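Local coordinates for thymidylate synthase ThyX (Streptomyces cacaoi subsp. asoensis, PDB 4P5A), which methylates UMP and dUMP as a flavin-dependent homotetramer, probably drawing the transferred carbon from methylenetetrahydrofolate, at residues V81-R86 / R207-V212; E7-I12 / S172-L177; L192-P197 / F234-P239. All blocks are in the same frame, centred on the assembly; numbering follows the deposited sequence.

Interaction 1. Residues V81-R86 / R207-V212; sequences VRHLMR and REIEMV. With 5BU (5-bromo-uridine-5'-monophosphate), chain F.
His83 and Ile209 are the nearest residues of 81-86 and 207-212, their CA atoms 6.8 Å apart, where helix 78-84 meets helix 207-223. The buried junction backs the nucleotide pocket of the ThyX fold, and Arg86, at the end of 81-86, opens the family's RHRX7S signature, which runs on to Ser96. No hydrogen bond runs directly between the segments; Ile209 supplies the touching carbons. Ile209 turns CB toward the other helix, so that CG2 lies at the edge of the imidazole, 4.0 Å from His83 ND1, while CD1 reaches past it to Leu84 CB at 3.9 Å. A water joins the polar atoms left between them, bonded to His83 ND1 and accepting from the first-turn amide Ile209 N.

With CG anti to the carbonyl carbon (chi1 -57°), His83 has one nitrogen facing that water and the other facing the ligand. His83 NE2 donates to phosphate oxygen OP3 of 5-bromo-UMP at 2.7 Å, nearly straight (166°) and in the ring plane. The uracil lies over one face of the imidazole, its N3 3.5 Å above the plane and toward the rim. A leucine in place of His83 would probably leave OP3 without this donor and the water without its imidazole partner. Ser96 and Arg98 of the second subunit also bond the nucleotide, so the site is shared. The ribose rests against both arginines: its C3' lies over a face of the Arg82 guanidinium, and Arg86, its chain bent at chi2 and chi3, sends NH2 to O3' at 3.1 Å.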
loop_
_atom_site.group_PDB
_atom_site.type_symbol
_atom_site.label_atom_id
_atom_site.label_comp_id
_atom_site.label_asym_id
_atom_site.label_seq_id
_atom_site.Cartn_x
_atom_site.Cartn_y
_atom_site.Cartn_z
ATOM N N VAL B 81 17.792 -8.722 6.720
ATOM C CA VAL B 81 17.055 -8.173 5.532
ATOM C C VAL B 81 15.596 -8.587 5.502
ATOM O O VAL B 81 14.744 -7.791 5.081
ATOM C CB VAL B 81 17.765 -8.646 4.252
ATOM C CG1 VAL B 81 17.053 -8.122 2.974
ATOM C CG2 VAL B 81 19.171 -8.032 4.285
ATOM N N ARG B 82 15.335 -9.821 5.922
ATOM C CA ARG B 82 13.942 -10.266 6.042
ATOM C C ARG B 82 13.147 -9.317 6.933
ATOM O O ARG B 82 11.991 -9.054 6.542
ATOM C CB ARG B 82 13.757 -11.702 6.545
ATOM C CG ARG B 82 14.536 -12.686 5.619
ATOM C CD ARG B 82 13.568 -13.880 5.272
ATOM N NE ARG B 82 13.186 -14.713 6.315
ATOM C CZ ARG B 82 12.020 -15.378 6.378
ATOM N NH1 ARG B 82 11.887 -16.203 7.333
ATOM N NH2 ARG B 82 11.007 -15.210 5.529
ATOM N N HIS B 83 13.650 -8.935 8.103
ATOM C CA HIS B 83 12.938 -8.017 8.968
ATOM C C HIS B 83 12.684 -6.671 8.241
ATOM O O HIS B 83 11.557 -6.193 8.301
ATOM C CB HIS B 83 13.683 -7.801 10.298
ATOM C CG HIS B 83 13.903 -9.091 11.020
ATOM N ND1 HIS B 83 14.757 -9.202 12.112
ATOM C CD2 HIS B 83 13.333 -10.303 10.846
ATOM C CE1 HIS B 83 14.705 -10.439 12.564
ATOM N NE2 HIS B 83 13.814 -11.118 11.850
ATOM N N LEU B 84 13.720 -6.131 7.634
ATOM C CA LEU B 84 13.602 -4.818 6.911
ATOM C C LEU B 84 12.526 -4.955 5.847
ATOM O O LEU B 84 11.670 -4.041 5.720
ATOM C CB LEU B 84 14.935 -4.486 6.223
ATOM C CG LEU B 84 14.868 -3.227 5.346
ATOM C CD1 LEU B 84 14.386 -2.008 6.155
ATOM C CD2 LEU B 84 16.324 -2.953 4.919
ATOM N N MET B 85 12.557 -6.078 5.085
ATOM C CA MET B 85 11.612 -6.135 3.957
ATOM C C MET B 85 10.150 -6.436 4.268
ATOM O O MET B 85 9.322 -6.467 3.348
ATOM C CB MET B 85 12.132 -7.107 2.967
ATOM C CG MET B 85 13.445 -6.440 2.347
ATOM S SD MET B 85 14.240 -7.464 1.017
ATOM C CE MET B 85 13.086 -7.095 -0.121
ATOM N N ARG B 86 9.839 -6.671 5.526
ATOM C CA ARG B 86 8.456 -6.738 5.891
ATOM C C ARG B 86 7.703 -5.355 5.833
ATOM O O ARG B 86 6.447 -5.325 5.837
ATOM C CB ARG B 86 8.259 -7.274 7.307
ATOM C CG ARG B 86 8.771 -8.732 7.418
ATOM C CD ARG B 86 8.038 -9.678 6.385
ATOM N NE ARG B 86 6.546 -9.658 6.622
ATOM C CZ ARG B 86 5.906 -10.431 7.512
ATOM N NH1 ARG B 86 4.598 -10.299 7.659
ATOM N NH2 ARG B 86 6.554 -11.301 8.320
ATOM N N ARG B 207 18.382 -7.458 17.789
ATOM C CA ARG B 207 19.384 -6.411 17.787
ATOM C C ARG B 207 19.921 -5.982 16.389
ATOM O O ARG B 207 20.213 -4.790 16.137
ATOM C CB ARG B 207 20.562 -6.945 18.661
ATOM C CG ARG B 207 21.677 -5.914 18.680
ATOM C CD ARG B 207 21.262 -4.610 19.459
ATOM N NE ARG B 207 22.443 -3.710 19.363
ATOM C CZ ARG B 207 22.393 -2.422 19.037
ATOM N NH1 ARG B 207 21.227 -1.829 18.864
ATOM N NH2 ARG B 207 23.525 -1.716 18.901
ATOM N N GLU B 208 20.037 -6.932 15.453
ATOM C CA GLU B 208 20.653 -6.600 14.178
ATOM C C GLU B 208 19.804 -5.635 13.346
ATOM O O GLU B 208 20.328 -4.647 12.747
ATOM C CB GLU B 208 20.985 -7.878 13.375
ATOM C CG GLU B 208 22.269 -8.699 13.947
ATOM C CD GLU B 208 21.959 -9.491 15.231
ATOM O OE1 GLU B 208 22.910 -9.763 16.016
ATOM O OE2 GLU B 208 20.783 -9.733 15.564
ATOM N N ILE B 209 18.486 -5.860 13.280
ATOM C CA ILE B 209 17.676 -4.839 12.612
ATOM C C ILE B 209 17.643 -3.524 13.336
ATOM O O ILE B 209 17.603 -2.448 12.698
ATOM C CB ILE B 209 16.210 -5.382 12.243
ATOM C CG1 ILE B 209 15.451 -4.359 11.354
ATOM C CG2 ILE B 209 15.421 -5.576 13.551
ATOM C CD1 ILE B 209 16.123 -4.264 9.948
ATOM N N GLU B 210 17.830 -3.601 14.651
ATOM C CA GLU B 210 17.909 -2.361 15.429
ATOM C C GLU B 210 19.172 -1.602 15.020
ATOM O O GLU B 210 19.153 -0.378 14.998
ATOM C CB GLU B 210 17.901 -2.641 16.919
ATOM C CG GLU B 210 17.865 -1.308 17.735
ATOM C CD GLU B 210 17.809 -1.589 19.237
ATOM O OE1 GLU B 210 17.093 -0.826 19.847
ATOM O OE2 GLU B 210 18.533 -2.494 19.794
ATOM N N MET B 211 20.292 -2.294 14.778
ATOM C CA MET B 211 21.488 -1.597 14.265
ATOM C C MET B 211 21.281 -0.887 12.943
ATOM O O MET B 211 21.806 0.208 12.722
ATOM C CB MET B 211 22.649 -2.591 14.158
ATOM C CG MET B 211 23.015 -3.199 15.558
ATOM S SD MET B 211 24.104 -4.640 15.299
ATOM C CE MET B 211 25.537 -3.882 14.525
ATOM N N VAL B 212 20.521 -1.521 12.052
ATOM C CA VAL B 212 20.132 -0.854 10.787
ATOM C C VAL B 212 19.365 0.376 11.125
ATOM O O VAL B 212 19.642 1.500 10.555
ATOM C CB VAL B 212 19.273 -1.814 9.901
ATOM C CG1 VAL B 212 18.687 -1.048 8.656
ATOM C CG2 VAL B 212 20.119 -3.074 9.448
HETATM P P 5BU F . 12.219 -14.754 12.365
HETATM O OP1 5BU F . 12.476 -16.163 11.887
HETATM O OP2 5BU F . 11.547 -14.645 13.750
HETATM O OP3 5BU F . 13.467 -13.808 12.237
HETATM O "O5'" 5BU F . 11.103 -14.138 11.331
HETATM C "C5'" 5BU F . 10.103 -14.942 10.900
HETATM C "C4'" 5BU F . 9.143 -14.049 9.945
HETATM O "O4'" 5BU F . 8.567 -12.978 10.774
HETATM C "C3'" 5BU F . 9.930 -13.322 8.861
HETATM O "O3'" 5BU F . 9.057 -13.017 7.732
HETATM C "C2'" 5BU F . 10.256 -12.010 9.558
HETATM O "O2'" 5BU F . 10.479 -10.969 8.582
HETATM C "C1'" 5BU F . 9.109 -11.706 10.497
HETATM N N1 5BU F . 9.512 -11.163 11.817
HETATM C C2 5BU F . 10.115 -9.908 11.834
HETATM O O2 5BU F . 10.133 -9.279 10.750
HETATM N N3 5BU F . 10.660 -9.365 12.944
HETATM C C4 5BU F . 10.611 -10.081 14.146
HETATM O O4 5BU F . 11.086 -9.604 15.145
HETATM C C5 5BU F . 10.003 -11.351 14.092
HETATM C C6 5BU F . 9.486 -11.953 12.995
HETATM BR BR 5BU F . 9.738 -12.280 15.774
HETATM O O HOH W 1 17.552 -8.613 12.850
#

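Interaction 2. Residues E7-I12 / S172-L177; sequences ELRSDI and STYSVL
Tyr174 reaches from the start of strand 174-181 across to Arg9 and Asp11, and almost everything that joins the two segments passes through its ring. CB points toward 7-12, and with CG anti to the carbonyl carbon (chi1 -89°) the ring is carried outward between two unlike neighbours. On one flank CE2 meets the aliphatic root of Arg9, whose CB is 3.8 Å away. On the other, CE1 comes to 3.2 Å from the backbone oxygen of Asp11. That oxygen lies at the ring's edge, near its plane, where the hydroxyl can use it: Tyr174 OH donates to Asp11 O in a short bond of 2.5 Å, the donor tilted 16° from the carbonyl plane.

The Asp11 side chain crosses that of Tyr174 at about a right angle, its carboxylate plane turned 62° from the ring, and its own partner is Arg9. In the conformer described, Arg9 grips it side-on, NE to OD1 at 3.1 Å and NH2 to OD2 at 3.2 Å, both bonds close to straight and in the guanidinium plane. Glu7 adds a weaker bond to Arg9 NH1. Tyr107 and Arg75 also pack against the tyrosine. The arrangement is a salt-bridge network strung along a short strand, 7-9, which pairs in parallel with 105-107, and a tyrosine ties that strand's exit to the antiparallel sheet of the ThyX fold.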
loop_
_atom_site.group_PDB
_atom_site.type_symbol
_atom_site.label_atom_id
_atom_site.label_comp_id
_atom_site.label_asym_id
_atom_site.label_seq_id
_atom_site.Cartn_x
_atom_site.Cartn_y
_atom_site.Cartn_z
ATOM N N GLU B 7 34.726 -15.312 5.004
ATOM C CA GLU B 7 34.991 -14.163 5.811
ATOM C C GLU B 7 33.885 -14.003 6.896
ATOM O O GLU B 7 32.658 -13.994 6.561
ATOM C CB GLU B 7 35.077 -12.916 4.931
ATOM C CG GLU B 7 35.239 -11.685 5.763
ATOM C CD GLU B 7 35.115 -10.382 4.961
ATOM O OE1 GLU B 7 34.578 -10.347 3.815
ATOM O OE2 GLU B 7 35.559 -9.360 5.522
ATOM N N LEU B 8 34.262 -13.972 8.185
ATOM C CA LEU B 8 33.292 -13.623 9.216
ATOM C C LEU B 8 33.321 -12.146 9.531
ATOM O O LEU B 8 34.376 -11.569 9.754
ATOM C CB LEU B 8 33.533 -14.355 10.518
ATOM C CG LEU B 8 33.726 -15.858 10.338
ATOM C CD1 LEU B 8 34.246 -16.404 11.694
ATOM C CD2 LEU B 8 32.406 -16.464 10.015
ATOM N N ARG B 9 32.143 -11.535 9.616
ATOM C CA ARG B 9 32.046 -10.093 9.923
ATOM C C ARG B 9 30.942 -9.901 10.936
ATOM O O ARG B 9 30.066 -10.751 11.054
ATOM C CB ARG B 9 31.722 -9.285 8.662
ATOM C CG ARG B 9 32.619 -9.506 7.467
ATOM C CD ARG B 9 32.293 -8.553 6.295
ATOM N NE ARG B 9 32.537 -7.136 6.627
ATOM C CZ ARG B 9 33.575 -6.409 6.207
ATOM N NH1 ARG B 9 34.499 -6.931 5.409
ATOM N NH2 ARG B 9 33.677 -5.138 6.578
ATOM N N SER B 10 30.976 -8.781 11.677
ATOM C CA SER B 10 29.928 -8.477 12.612
ATOM C C SER B 10 29.281 -7.148 12.319
ATOM O O SER B 10 28.536 -6.664 13.167
ATOM C CB SER B 10 30.486 -8.404 14.021
ATOM O OG SER B 10 30.900 -9.701 14.476
ATOM N N ASP B 11 29.647 -6.501 11.221
ATOM C CA ASP B 11 29.185 -5.119 11.059
ATOM C C ASP B 11 27.911 -5.148 10.179
ATOM O O ASP B 11 27.703 -6.069 9.389
ATOM C CB ASP B 11 30.224 -4.218 10.389
ATOM C CG ASP B 11 30.725 -4.766 9.046
ATOM O OD1 ASP B 11 30.600 -5.986 8.765
ATOM O OD2 ASP B 11 31.256 -3.968 8.239
ATOM N N ILE B 12 27.102 -4.143 10.390
ATOM C CA ILE B 12 25.890 -4.001 9.594
ATOM C C ILE B 12 25.974 -2.581 9.132
ATOM O O ILE B 12 26.157 -1.691 9.977
ATOM C CB ILE B 12 24.725 -4.041 10.535
ATOM C CG1 ILE B 12 24.626 -5.351 11.294
ATOM C CG2 ILE B 12 23.466 -3.941 9.692
ATOM C CD1 ILE B 12 24.194 -6.419 10.532
ATOM N N SER B 172 22.711 -16.257 7.651
ATOM C CA SER B 172 23.683 -15.274 8.044
ATOM C C SER B 172 24.503 -14.693 6.908
ATOM O O SER B 172 25.332 -13.810 7.118
ATOM C CB SER B 172 24.649 -15.930 9.055
ATOM O OG SER B 172 25.326 -16.992 8.321
ATOM N N THR B 173 24.315 -15.235 5.698
ATOM C CA THR B 173 25.023 -14.770 4.524
ATOM C C THR B 173 24.696 -13.256 4.294
ATOM O O THR B 173 23.544 -12.897 4.379
ATOM C CB THR B 173 24.488 -15.535 3.263
ATOM O OG1 THR B 173 24.759 -16.940 3.468
ATOM C CG2 THR B 173 25.299 -15.099 2.028
ATOM N N TYR B 174 25.693 -12.431 4.024
ATOM C CA TYR B 174 25.432 -10.987 3.800
ATOM C C TYR B 174 24.755 -10.781 2.442
ATOM O O TYR B 174 25.100 -11.492 1.436
ATOM C CB TYR B 174 26.741 -10.215 3.816
ATOM C CG TYR B 174 27.103 -9.768 5.203
ATOM C CD1 TYR B 174 26.638 -8.579 5.726
ATOM C CD2 TYR B 174 27.927 -10.585 6.018
ATOM C CE1 TYR B 174 27.005 -8.178 7.044
ATOM C CE2 TYR B 174 28.332 -10.182 7.275
ATOM C CZ TYR B 174 27.881 -8.960 7.770
ATOM O OH TYR B 174 28.258 -8.497 8.997
ATOM N N SER B 175 23.801 -9.831 2.436
ATOM C CA SER B 175 23.226 -9.363 1.223
ATOM C C SER B 175 23.312 -7.817 1.224
ATOM O O SER B 175 23.762 -7.218 2.197
ATOM C CB SER B 175 21.767 -9.907 1.171
ATOM O OG SER B 175 21.274 -9.743 -0.191
ATOM N N VAL B 176 22.982 -7.203 0.088
ATOM C CA VAL B 176 23.123 -5.795 -0.065
ATOM C C VAL B 176 21.904 -5.334 -0.833
ATOM O O VAL B 176 21.479 -6.053 -1.754
ATOM C CB VAL B 176 24.430 -5.403 -0.777
ATOM C CG1 VAL B 176 24.549 -5.929 -2.163
ATOM C CG2 VAL B 176 24.623 -3.930 -0.764
ATOM N N LEU B 177 21.336 -4.195 -0.473
ATOM C CA LEU B 177 20.120 -3.738 -1.193
ATOM C C LEU B 177 20.022 -2.209 -1.044
ATOM O O LEU B 177 20.651 -1.604 -0.157
ATOM C CB LEU B 177 18.833 -4.394 -0.547
ATOM C CG LEU B 177 18.542 -3.999 0.897
ATOM C CD1 LEU B 177 16.973 -4.171 1.144
ATOM C CD2 LEU B 177 19.175 -4.861 1.994
#

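Interaction 3. Residues L192-P197 / F234-P239; sequences LRTHRP and FGRVSP. With FAD (flavin-adenine dinucleotide), chain H.
Thr194 and Arg236 form the tight part of this contact. Arg236 NH2 donates to Thr194 OG1 at 3.0 Å, almost straight (167°), with the hydroxyl lying in the guanidinium plane. A water fills out the same edge: it accepts from Arg236 NE at 2.8 Å and donates to Thr194 OG1, so the arginine holds the threonine both directly and through the solvent molecule. The threonine's strongest partner is the carbonyl of Leu190, one turn back in helix 183-193, and OG1 can meet all three because it stands between the backbone N and the carbonyl carbon (chi1 57°). On the other side of its guanidinium, Arg236 NH1 forms a salt bridge with Glu217 and a hydrogen bond with Thr232, which would hold the group's rotation and probably offsets its charge in this buried setting.

Arg236 N closes the Schellman motif that ends helix 225-233. Gly235, at positive phi, is the C' residue; Arg236 N bonds back to Phe231 O, and Gly235 N to Thr232 O.

The looser side lies toward the partly exposed Arg196. In the conformer described, the methylene CG of Arg196 lies 3.6 Å from Arg236 NE, with no bond between them. The two guanidinium groups are near parallel, 23° apart, and Arg196 NE stands 4.5 Å from Arg236 NH2; Glu210 and Glu214 pair with Arg196 and would offset the like charges. Arg196 was modelled in two conformers, in keeping with its partial exposure. Just before the threonine, Arg193, predicted to activate the pyrimidine at N3, lays one face of its guanidinium against the flavin, with NH1 3.4 Å from methyl C8M, while Leu192 CD1 touches the FAD chain at O5'.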
loop_
_atom_site.group_PDB
_atom_site.type_symbol
_atom_site.label_atom_id
_atom_site.label_comp_id
_atom_site.label_asym_id
_atom_site.label_seq_id
_atom_site.Cartn_x
_atom_site.Cartn_y
_atom_site.Cartn_z
ATOM N N LEU B 192 8.958 0.611 15.406
ATOM C CA LEU B 192 8.869 -0.892 15.615
ATOM C C LEU B 192 10.278 -1.544 15.741
ATOM O O LEU B 192 10.432 -2.587 16.367
ATOM C CB LEU B 192 8.176 -1.540 14.385
ATOM C CG LEU B 192 6.708 -1.272 14.314
ATOM C CD1 LEU B 192 6.209 -1.667 12.792
ATOM C CD2 LEU B 192 5.966 -2.093 15.429
ATOM N N ARG B 193 11.290 -0.968 15.098
ATOM C CA ARG B 193 12.607 -1.616 14.933
ATOM C C ARG B 193 13.675 -0.948 15.836
ATOM O O ARG B 193 14.871 -1.203 15.650
ATOM C CB ARG B 193 13.103 -1.610 13.484
ATOM C CG ARG B 193 12.145 -2.326 12.576
ATOM C CD ARG B 193 11.856 -3.801 12.972
ATOM N NE ARG B 193 11.060 -4.501 11.882
ATOM C CZ ARG B 193 10.805 -5.809 11.944
ATOM N NH1 ARG B 193 11.249 -6.555 13.025
ATOM N NH2 ARG B 193 10.153 -6.393 10.938
ATOM N N THR B 194 13.244 -0.148 16.796
ATOM C CA THR B 194 14.186 0.253 17.859
ATOM C C THR B 194 13.526 -0.091 19.207
ATOM O O THR B 194 12.283 0.042 19.393
ATOM C CB THR B 194 14.552 1.711 17.837
ATOM O OG1 THR B 194 13.363 2.511 17.941
ATOM C CG2 THR B 194 15.314 2.047 16.608
ATOM N N HIS B 195 14.380 -0.508 20.162
ATOM C CA HIS B 195 13.872 -0.827 21.534
ATOM C C HIS B 195 14.208 0.372 22.437
ATOM O O HIS B 195 15.347 0.527 22.842
ATOM C CB HIS B 195 14.616 -2.059 22.051
ATOM C CG HIS B 195 14.246 -2.409 23.461
ATOM N ND1 HIS B 195 15.064 -2.119 24.542
ATOM C CD2 HIS B 195 13.129 -2.985 23.977
ATOM C CE1 HIS B 195 14.463 -2.498 25.666
ATOM N NE2 HIS B 195 13.294 -3.042 25.350
ATOM N N ARG B 196 13.209 1.171 22.759
ATOM C CA ARG B 196 13.399 2.371 23.531
ATOM C C ARG B 196 12.454 2.364 24.725
ATOM O O ARG B 196 11.254 2.643 24.571
ATOM C CB ARG B 196 13.152 3.592 22.668
ATOM C CG ARG B 196 14.186 3.686 21.565
ATOM C CD ARG B 196 15.602 3.959 22.136
ATOM N NE ARG B 196 16.471 4.132 20.981
ATOM C CZ ARG B 196 17.136 3.176 20.357
ATOM N NH1 ARG B 196 17.187 1.897 20.779
ATOM N NH2 ARG B 196 17.818 3.537 19.332
ATOM N N PRO B 197 13.004 2.049 25.920
ATOM C CA PRO B 197 12.116 1.759 27.088
ATOM C C PRO B 197 11.234 2.921 27.552
ATOM O O PRO B 197 10.223 2.662 28.219
ATOM C CB PRO B 197 13.105 1.341 28.206
ATOM C CG PRO B 197 14.240 0.625 27.387
ATOM C CD PRO B 197 14.409 1.615 26.162
ATOM N N PHE B 234 7.177 13.125 21.103
ATOM C CA PHE B 234 5.841 12.558 21.237
ATOM C C PHE B 234 5.721 11.047 21.434
ATOM O O PHE B 234 4.623 10.485 21.236
ATOM C CB PHE B 234 4.958 13.083 20.145
ATOM C CG PHE B 234 4.640 14.588 20.360
ATOM C CD1 PHE B 234 3.759 14.988 21.434
ATOM C CD2 PHE B 234 5.327 15.557 19.635
ATOM C CE1 PHE B 234 3.488 16.349 21.693
ATOM C CE2 PHE B 234 5.037 16.912 19.808
ATOM C CZ PHE B 234 4.152 17.339 20.867
ATOM N N GLY B 235 6.835 10.412 21.812
ATOM C CA GLY B 235 6.786 9.003 22.216
ATOM C C GLY B 235 7.199 8.036 21.124
ATOM O O GLY B 235 6.997 6.857 21.294
ATOM N N ARG B 236 7.727 8.560 20.002
ATOM C CA ARG B 236 8.330 7.674 18.918
ATOM C C ARG B 236 7.259 6.861 18.243
ATOM O O ARG B 236 7.494 5.654 17.921
ATOM C CB ARG B 236 9.482 6.790 19.409
ATOM C CG ARG B 236 10.678 7.650 19.957
ATOM C CD ARG B 236 11.870 6.775 20.441
ATOM N NE ARG B 236 12.455 5.920 19.399
ATOM C CZ ARG B 236 13.311 6.362 18.472
ATOM N NH1 ARG B 236 13.701 7.680 18.395
ATOM N NH2 ARG B 236 13.779 5.496 17.630
ATOM N N VAL B 237 6.132 7.526 18.005
ATOM C CA VAL B 237 4.959 6.952 17.309
ATOM C C VAL B 237 4.853 7.686 15.972
ATOM O O VAL B 237 4.927 8.925 15.964
ATOM C CB VAL B 237 3.661 7.180 18.123
ATOM C CG1 VAL B 237 2.531 6.576 17.342
ATOM C CG2 VAL B 237 3.800 6.501 19.481
ATOM N N SER B 238 4.767 6.992 14.840
ATOM C CA SER B 238 4.589 7.702 13.560
ATOM C C SER B 238 3.274 8.388 13.545
ATOM O O SER B 238 2.248 7.772 13.950
ATOM C CB SER B 238 4.633 6.639 12.400
ATOM O OG SER B 238 4.683 7.315 11.152
ATOM N N PRO B 239 3.224 9.600 12.998
ATOM C CA PRO B 239 2.006 10.296 12.804
ATOM C C PRO B 239 1.269 9.613 11.597
ATOM O O PRO B 239 1.899 8.843 10.807
ATOM C CB PRO B 239 2.473 11.730 12.455
ATOM C CG PRO B 239 3.842 11.511 11.718
ATOM C CD PRO B 239 4.441 10.307 12.478
ATOM O OXT PRO B 239 0.055 9.844 11.445
HETATM P PA FAD H . 4.127 -1.878 6.955
HETATM O O1A FAD H . 5.127 -0.855 6.618
HETATM O O2A FAD H . 3.986 -3.095 6.206
HETATM O O5B FAD H . 2.747 -1.166 7.055
HETATM C C5B FAD H . 2.598 0.102 7.810
HETATM C C4B FAD H . 1.156 0.324 8.178
HETATM O O4B FAD H . 0.374 0.352 6.966
HETATM C C3B FAD H . 0.583 -0.819 8.954
HETATM O O3B FAD H . 0.868 -0.676 10.367
HETATM C C2B FAD H . -0.930 -0.710 8.693
HETATM O O2B FAD H . -1.403 0.462 9.454
HETATM C C1B FAD H . -0.942 -0.290 7.191
HETATM N N9A FAD H . -1.055 -1.412 6.242
HETATM C C8A FAD H . -0.217 -1.655 5.219
HETATM N N7A FAD H . -0.648 -2.683 4.491
HETATM C C5A FAD H . -1.864 -3.074 5.046
HETATM C C6A FAD H . -2.838 -4.068 4.776
HETATM N N6A FAD H . -2.740 -4.925 3.712
HETATM N N1A FAD H . -3.918 -4.141 5.620
HETATM C C2A FAD H . -4.104 -3.277 6.645
HETATM N N3A FAD H . -3.194 -2.311 6.939
HETATM C C4A FAD H . -2.064 -2.245 6.178
HETATM N N1 FAD H . 5.906 -11.237 11.441
HETATM C C2 FAD H . 5.512 -12.533 11.228
HETATM O O2 FAD H . 5.247 -12.985 10.126
HETATM N N3 FAD H . 5.562 -13.416 12.281
HETATM C C4 FAD H . 5.991 -13.010 13.538
HETATM O O4 FAD H . 5.933 -13.873 14.457
HETATM C C4X FAD H . 6.369 -11.672 13.752
HETATM N N5 FAD H . 6.688 -11.149 15.027
HETATM C C5X FAD H . 7.241 -9.838 15.118
HETATM C C6 FAD H . 7.841 -9.314 16.287
HETATM C C7 FAD H . 8.352 -8.009 16.357
HETATM C C7M FAD H . 8.966 -7.606 17.709
HETATM C C8 FAD H . 8.374 -7.129 15.238
HETATM C C8M FAD H . 8.882 -5.655 15.304
HETATM C C9 FAD H . 7.799 -7.631 14.046
HETATM C C9A FAD H . 7.292 -8.981 13.979
HETATM N N10 FAD H . 6.722 -9.473 12.774
HETATM C C10 FAD H . 6.318 -10.806 12.685
HETATM C "C1'" FAD H . 6.736 -8.646 11.532
HETATM C "C2'" FAD H . 5.420 -7.769 11.726
HETATM O "O2'" FAD H . 4.202 -8.570 11.690
HETATM C "C3'" FAD H . 5.248 -6.798 10.528
HETATM O "O3'" FAD H . 5.297 -7.457 9.250
HETATM C "C4'" FAD H . 6.409 -5.668 10.515
HETATM O "O4'" FAD H . 6.648 -5.267 11.824
HETATM C "C5'" FAD H . 5.940 -4.492 9.620
HETATM O "O5'" FAD H . 4.966 -3.739 10.373
HETATM P P FAD H . 3.700 -3.150 9.561
HETATM O O1P FAD H . 2.892 -4.194 8.860
HETATM O O2P FAD H . 2.960 -2.370 10.570
HETATM O O3P FAD H . 4.356 -2.209 8.461
HETATM O O HOH W 2 11.279 3.413 19.619
#

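Helix 207-223 links interaction 1 to interaction 3, whose centres are 15 Å apart: Glu210, carried on 207-212, forms a salt bridge with Arg196 and bonds His195 N of the latter. The centres of interactions 1 and 2 are about 12 Å apart, and the two meet through apolar side chains, Val212 and Met211 on Ile12 and Val81 and Leu84 on Leu177. Interactions 2 and 3 do not touch; their centres are about 26 Å apart, on opposite sides of the chain's centre. Along the sequence interaction 1 crosses both others, whereas 2 closes before 3 opens. The nucleotide pocket thus sits centrally, between the sheet-side N-terminal segment and the C-terminal tail, and Arg193 meets both ligands.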